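Local coordinates for protein putative polyketide cyclase SMa1630 (Sinorhizobium meliloti 1021, PDB 4U13) that is of unknown function but may act as a polyketide cyclase, or bind a related small molecule in the cone-shaped interior of its SnoaL-like fold, at residues 11-16 and 49-54; 80-83 and 87-90. All coordinates share one frame; numbering follows the deposited sequence.

Contact 1 of 2, residues 11-16 and 49-54; sequences NMYFDA and LRWWVA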
loop_
_atom_site.group_PDB
_atom_site.type_symbol
_atom_site.label_atom_id
_atom_site.label_comp_id
_atom_site.label_asym_id
_atom_site.label_seq_id
_atom_site.Cartn_x
_atom_site.Cartn_y
_atom_site.Cartn_z
ATOM N N ASN A 11 6.681 -3.931 -7.570
ATOM C CA ASN A 11 5.655 -3.086 -6.978
ATOM C C ASN A 11 4.219 -3.648 -7.070
ATOM O O ASN A 11 3.385 -3.458 -6.166
ATOM C CB ASN A 11 5.707 -1.773 -7.677
ATOM C CG ASN A 11 5.407 -0.658 -6.769
ATOM O OD1 ASN A 11 6.335 -0.052 -6.228
ATOM N ND2 ASN A 11 4.111 -0.368 -6.575
HETATM N N MSE A 12 3.947 -4.333 -8.173
HETATM C CA MSE A 12 2.673 -4.999 -8.373
HETATM C C MSE A 12 2.486 -6.140 -7.387
HETATM O O MSE A 12 1.399 -6.314 -6.858
HETATM C CB MSE A 12 2.650 -5.485 -9.817
HETATM C CG MSE A 12 1.277 -6.017 -10.262
HETATM SE SE MSE A 12 1.333 -6.735 -12.151
HETATM C CE MSE A 12 2.017 -5.066 -13.025
ATOM N N TYR A 13 3.542 -6.920 -7.144
ATOM C CA TYR A 13 3.531 -7.926 -6.113
ATOM C C TYR A 13 3.058 -7.372 -4.768
ATOM O O TYR A 13 2.079 -7.859 -4.205
ATOM C CB TYR A 13 4.899 -8.608 -5.975
ATOM C CG TYR A 13 4.864 -9.614 -4.875
ATOM C CD1 TYR A 13 4.415 -10.899 -5.102
ATOM C CD2 TYR A 13 5.133 -9.233 -3.585
ATOM C CE1 TYR A 13 4.295 -11.799 -4.069
ATOM C CE2 TYR A 13 5.006 -10.110 -2.523
ATOM C CZ TYR A 13 4.588 -11.392 -2.778
ATOM O OH TYR A 13 4.468 -12.288 -1.716
ATOM N N PHE A 14 3.689 -6.318 -4.275
ATOM C CA PHE A 14 3.370 -5.807 -2.941
ATOM C C PHE A 14 2.033 -5.123 -2.868
ATOM O O PHE A 14 1.383 -5.173 -1.829
ATOM C CB PHE A 14 4.448 -4.843 -2.460
ATOM C CG PHE A 14 5.697 -5.553 -2.025
ATOM C CD1 PHE A 14 5.692 -6.292 -0.882
ATOM C CD2 PHE A 14 6.833 -5.538 -2.798
ATOM C CE1 PHE A 14 6.828 -6.961 -0.474
ATOM C CE2 PHE A 14 7.962 -6.176 -2.401
ATOM C CZ PHE A 14 7.946 -6.935 -1.241
ATOM N N ASP A 15 1.586 -4.516 -3.962
ATOM C CA ASP A 15 0.242 -3.842 -4.002
ATOM C C ASP A 15 -0.875 -4.874 -3.909
ATOM O O ASP A 15 -1.914 -4.699 -3.196
ATOM C CB ASP A 15 0.033 -3.067 -5.302
ATOM C CG ASP A 15 0.822 -1.723 -5.355
ATOM O OD1 ASP A 15 0.997 -1.070 -4.305
ATOM O OD2 ASP A 15 1.245 -1.294 -6.460
ATOM N N ALA A 16 -0.620 -5.963 -4.599
ATOM C CA ALA A 16 -1.560 -7.069 -4.641
ATOM C C ALA A 16 -1.573 -7.887 -3.364
ATOM O O ALA A 16 -2.637 -8.247 -2.882
ATOM C CB ALA A 16 -1.219 -7.975 -5.815
ATOM N N LEU A 49 -0.298 -19.675 -5.431
ATOM C CA LEU A 49 -1.553 -19.155 -4.905
ATOM C C LEU A 49 -1.948 -19.848 -3.615
ATOM O O LEU A 49 -2.524 -19.228 -2.704
ATOM C CB LEU A 49 -2.682 -19.282 -5.922
ATOM C CG LEU A 49 -2.854 -18.170 -6.948
ATOM C CD1 LEU A 49 -3.897 -18.585 -7.963
ATOM C CD2 LEU A 49 -3.291 -16.869 -6.281
ATOM N N ARG A 50 -1.701 -21.153 -3.548
ATOM C CA ARG A 50 -2.067 -21.924 -2.344
ATOM C C ARG A 50 -1.274 -21.404 -1.189
ATOM O O ARG A 50 -1.799 -21.183 -0.112
ATOM C CB ARG A 50 -1.826 -23.432 -2.518
ATOM C CG ARG A 50 -2.866 -24.092 -3.442
ATOM C CD ARG A 50 -2.931 -25.618 -3.354
ATOM N NE ARG A 50 -1.633 -26.275 -3.397
ATOM C CZ ARG A 50 -1.424 -27.554 -3.108
ATOM N NH1 ARG A 50 -0.178 -28.035 -3.168
ATOM N NH2 ARG A 50 -2.441 -28.352 -2.758
ATOM N N TRP A 51 -0.007 -21.167 -1.462
ATOM C CA TRP A 51 0.894 -20.725 -0.477
ATOM C C TRP A 51 0.489 -19.348 0.068
ATOM O O TRP A 51 0.527 -19.142 1.307
ATOM C CB TRP A 51 2.266 -20.650 -1.087
ATOM C CG TRP A 51 3.214 -19.746 -0.320
ATOM C CD1 TRP A 51 3.854 -20.031 0.854
ATOM C CD2 TRP A 51 3.623 -18.445 -0.701
ATOM N NE1 TRP A 51 4.641 -18.958 1.238
ATOM C CE2 TRP A 51 4.520 -17.970 0.300
ATOM C CE3 TRP A 51 3.314 -17.611 -1.780
ATOM C CZ2 TRP A 51 5.137 -16.713 0.225
ATOM C CZ3 TRP A 51 3.896 -16.326 -1.833
ATOM C CH2 TRP A 51 4.799 -15.900 -0.844
ATOM N N TRP A 52 0.133 -18.434 -0.849
ATOM C CA TRP A 52 -0.235 -17.067 -0.508
ATOM C C TRP A 52 -1.538 -17.020 0.311
ATOM O O TRP A 52 -1.649 -16.304 1.330
ATOM C CB TRP A 52 -0.331 -16.248 -1.798
ATOM C CG TRP A 52 -0.695 -14.821 -1.614
ATOM C CD1 TRP A 52 0.102 -13.822 -1.166
ATOM C CD2 TRP A 52 -1.938 -14.215 -1.949
ATOM N NE1 TRP A 52 -0.575 -12.642 -1.161
ATOM C CE2 TRP A 52 -1.831 -12.846 -1.636
ATOM C CE3 TRP A 52 -3.151 -14.705 -2.468
ATOM C CZ2 TRP A 52 -2.891 -11.950 -1.822
ATOM C CZ3 TRP A 52 -4.202 -13.823 -2.641
ATOM C CH2 TRP A 52 -4.057 -12.446 -2.333
ATOM N N VAL A 53 -2.517 -17.815 -0.104
ATOM C CA VAL A 53 -3.762 -17.928 0.640
ATOM C C VAL A 53 -3.581 -18.457 2.094
ATOM O O VAL A 53 -4.077 -17.831 3.044
ATOM C CB VAL A 53 -4.761 -18.793 -0.150
ATOM C CG1 VAL A 53 -5.997 -19.121 0.682
ATOM C CG2 VAL A 53 -5.218 -18.054 -1.432
ATOM N N ALA A 54 -2.854 -19.573 2.267
ATOM C CA ALA A 54 -2.588 -20.117 3.602
ATOM C C ALA A 54 -1.846 -19.114 4.530
ATOM O O ALA A 54 -2.158 -19.021 5.714
ATOM C CB ALA A 54 -1.806 -21.426 3.524
#

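Contact 2 of 2, residues 80-83 and 87-90; sequences KVSG and GSPV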
loop_
_atom_site.group_PDB
_atom_site.type_symbol
_atom_site.label_atom_id
_atom_site.label_comp_id
_atom_site.label_asym_id
_atom_site.label_seq_id
_atom_site.Cartn_x
_atom_site.Cartn_y
_atom_site.Cartn_z
ATOM N N LYS A 80 9.320 -5.129 6.161
ATOM C CA LYS A 80 8.917 -5.346 7.533
ATOM C C LYS A 80 7.643 -6.145 7.444
ATOM O O LYS A 80 6.700 -5.779 6.768
ATOM C CB LYS A 80 8.707 -4.060 8.297
ATOM C CG LYS A 80 8.563 -4.331 9.793
ATOM C CD LYS A 80 8.232 -3.068 10.595
ATOM C CE LYS A 80 6.769 -2.693 10.452
ATOM N NZ LYS A 80 6.565 -1.229 10.644
ATOM N N VAL A 81 7.655 -7.290 8.080
ATOM C CA VAL A 81 6.485 -8.167 8.112
ATOM C C VAL A 81 5.885 -8.146 9.507
ATOM O O VAL A 81 6.565 -8.355 10.490
ATOM C CB VAL A 81 6.864 -9.593 7.714
ATOM C CG1 VAL A 81 5.654 -10.452 7.721
ATOM C CG2 VAL A 81 7.509 -9.528 6.341
ATOM N N SER A 82 4.589 -7.957 9.576
ATOM C CA SER A 82 3.940 -7.672 10.813
ATOM C C SER A 82 2.685 -8.525 10.822
ATOM O O SER A 82 1.996 -8.602 9.806
ATOM C CB SER A 82 3.582 -6.179 10.758
ATOM O OG SER A 82 3.210 -5.700 12.021
ATOM N N GLY A 83 2.344 -9.133 11.957
ATOM C CA GLY A 83 1.055 -9.874 12.054
ATOM C C GLY A 83 0.899 -10.782 13.262
ATOM O O GLY A 83 1.644 -10.666 14.239
ATOM N N GLY A 87 6.839 -13.665 17.400
ATOM C CA GLY A 87 7.976 -12.768 17.170
ATOM C C GLY A 87 7.764 -11.555 16.296
ATOM O O GLY A 87 8.703 -10.786 16.108
ATOM N N SER A 88 6.546 -11.380 15.760
ATOM C CA SER A 88 6.176 -10.189 14.982
ATOM C C SER A 88 6.536 -8.886 15.741
ATOM O O SER A 88 6.386 -8.841 16.940
ATOM C CB SER A 88 4.688 -10.223 14.638
ATOM O OG SER A 88 4.225 -9.056 14.000
ATOM N N PRO A 89 7.021 -7.840 15.056
ATOM C CA PRO A 89 7.247 -7.830 13.565
ATOM C C PRO A 89 8.690 -8.266 13.235
ATOM O O PRO A 89 9.569 -8.169 14.085
ATOM C CB PRO A 89 7.090 -6.348 13.229
ATOM C CG PRO A 89 7.683 -5.640 14.470
ATOM C CD PRO A 89 7.420 -6.547 15.673
ATOM N N VAL A 90 8.923 -8.765 12.038
ATOM C CA VAL A 90 10.251 -9.212 11.650
ATOM C C VAL A 90 10.625 -8.630 10.294
ATOM O O VAL A 90 9.766 -8.357 9.460
ATOM C CB VAL A 90 10.321 -10.743 11.636
ATOM C CG1 VAL A 90 9.473 -11.321 10.526
ATOM C CG2 VAL A 90 11.760 -11.197 11.512
#

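Contact 1 of 2, residues 11-16 and 49-54
Tyr-13 and Trp-51 meet across the interior of an NTF2-like alpha+beta fold, where two helices are bridged by long aromatic side chains while their backbones stay well apart: the closest pair of CA atoms, those of Ala-16 and Trp-52, is 10.9 Å apart. The two side chains cross at about a right angle. Tyr-13 carries its CG anti to the backbone N (chi1 178°), which sends the phenol out from its helix until OH stands 3.7 Å from CH2 of Trp-51. It arrives at the edge of the indole, near the ring plane, on the six-membered side; the indole NE1 is hydrogen-bonded to Asp-37. Behind its hydroxyl, Tyr-13 is wedged among aromatics: its CD2 lies over the centre of the Phe-14 ring, 3.9 Å above the plane, and Phe-96 meets the phenol edge-to-face. Trp-52, whose CB points toward helix 8-19, makes the second touch, and its NE1 is hydrogen-bonded to Asp-17, one residue past Ala-16. No hydrogen bond joins 11-16 to 49-54; both touches set an indole carbon against an oxygen. At Trp-52 the indole carbon CZ2 comes within 3.9 Å of the backbone O of Ala-16.

Contact 2 of 2, residues 80-83 and 87-90
Val-90 pairs with Val-81 at the loop end of a beta hairpin, an antiparallel hydrogen-bonded pair where strand 74-82 turns back into strand 90-99 of the curved NTF2-like sheet. Two backbone bonds close the pair: Val-81 N to Val-90 O at 2.7 Å and Val-90 N to Val-81 O at 2.9 Å. Both side chains stand on the same face of the sheet, and CG1 of Val-90 lies 4.2 Å from CB of Val-81, a loose apolar touch. Beyond this pair the regular pairing gives way to the loop, and Ser-88 takes over with its side chain. Its CB points toward 80-83, and with OG anti to the backbone N (chi1 174°) the hydroxyl oxygen accepts the amide of Gly-83, just past the end of strand 74-82, at 2.8 Å in a nearly straight bond (172°). An alanine in place of Ser-88 would remove this acceptor, and the Gly-83 amide would probably lose its mate across the hairpin, leaving the loop less firmly tied to the strand end. Between these two anchors sits Pro-89, preceded by a cis peptide bond that bends the returning chain. Its pyrrolidine ring lies beside the strand, with CB 3.4 Å from the carbonyl O of Val-81.

From the N terminus, helix 8-19 supplies the first half of contact 1; the chain then runs through helix 22-26 and the strands 29-30, 33-37 and 40-43 before helix 44-59 closes that long loop at 49-54. Contact 2 opens only later, at the end of strand 74-82, and closes after a gap of three residues, in the loop that leads into strand 90-99. The two are therefore in series, neither nested nor crossed. Contact 1 joins two helices in the buried interior, whereas contact 2 ties neighbouring strands at the surface. Their centres lie about 17 Å apart, and they do not touch. Phe-96, which packs on Tyr-13, belongs to strand 90-99, the strand that continues from contact 2.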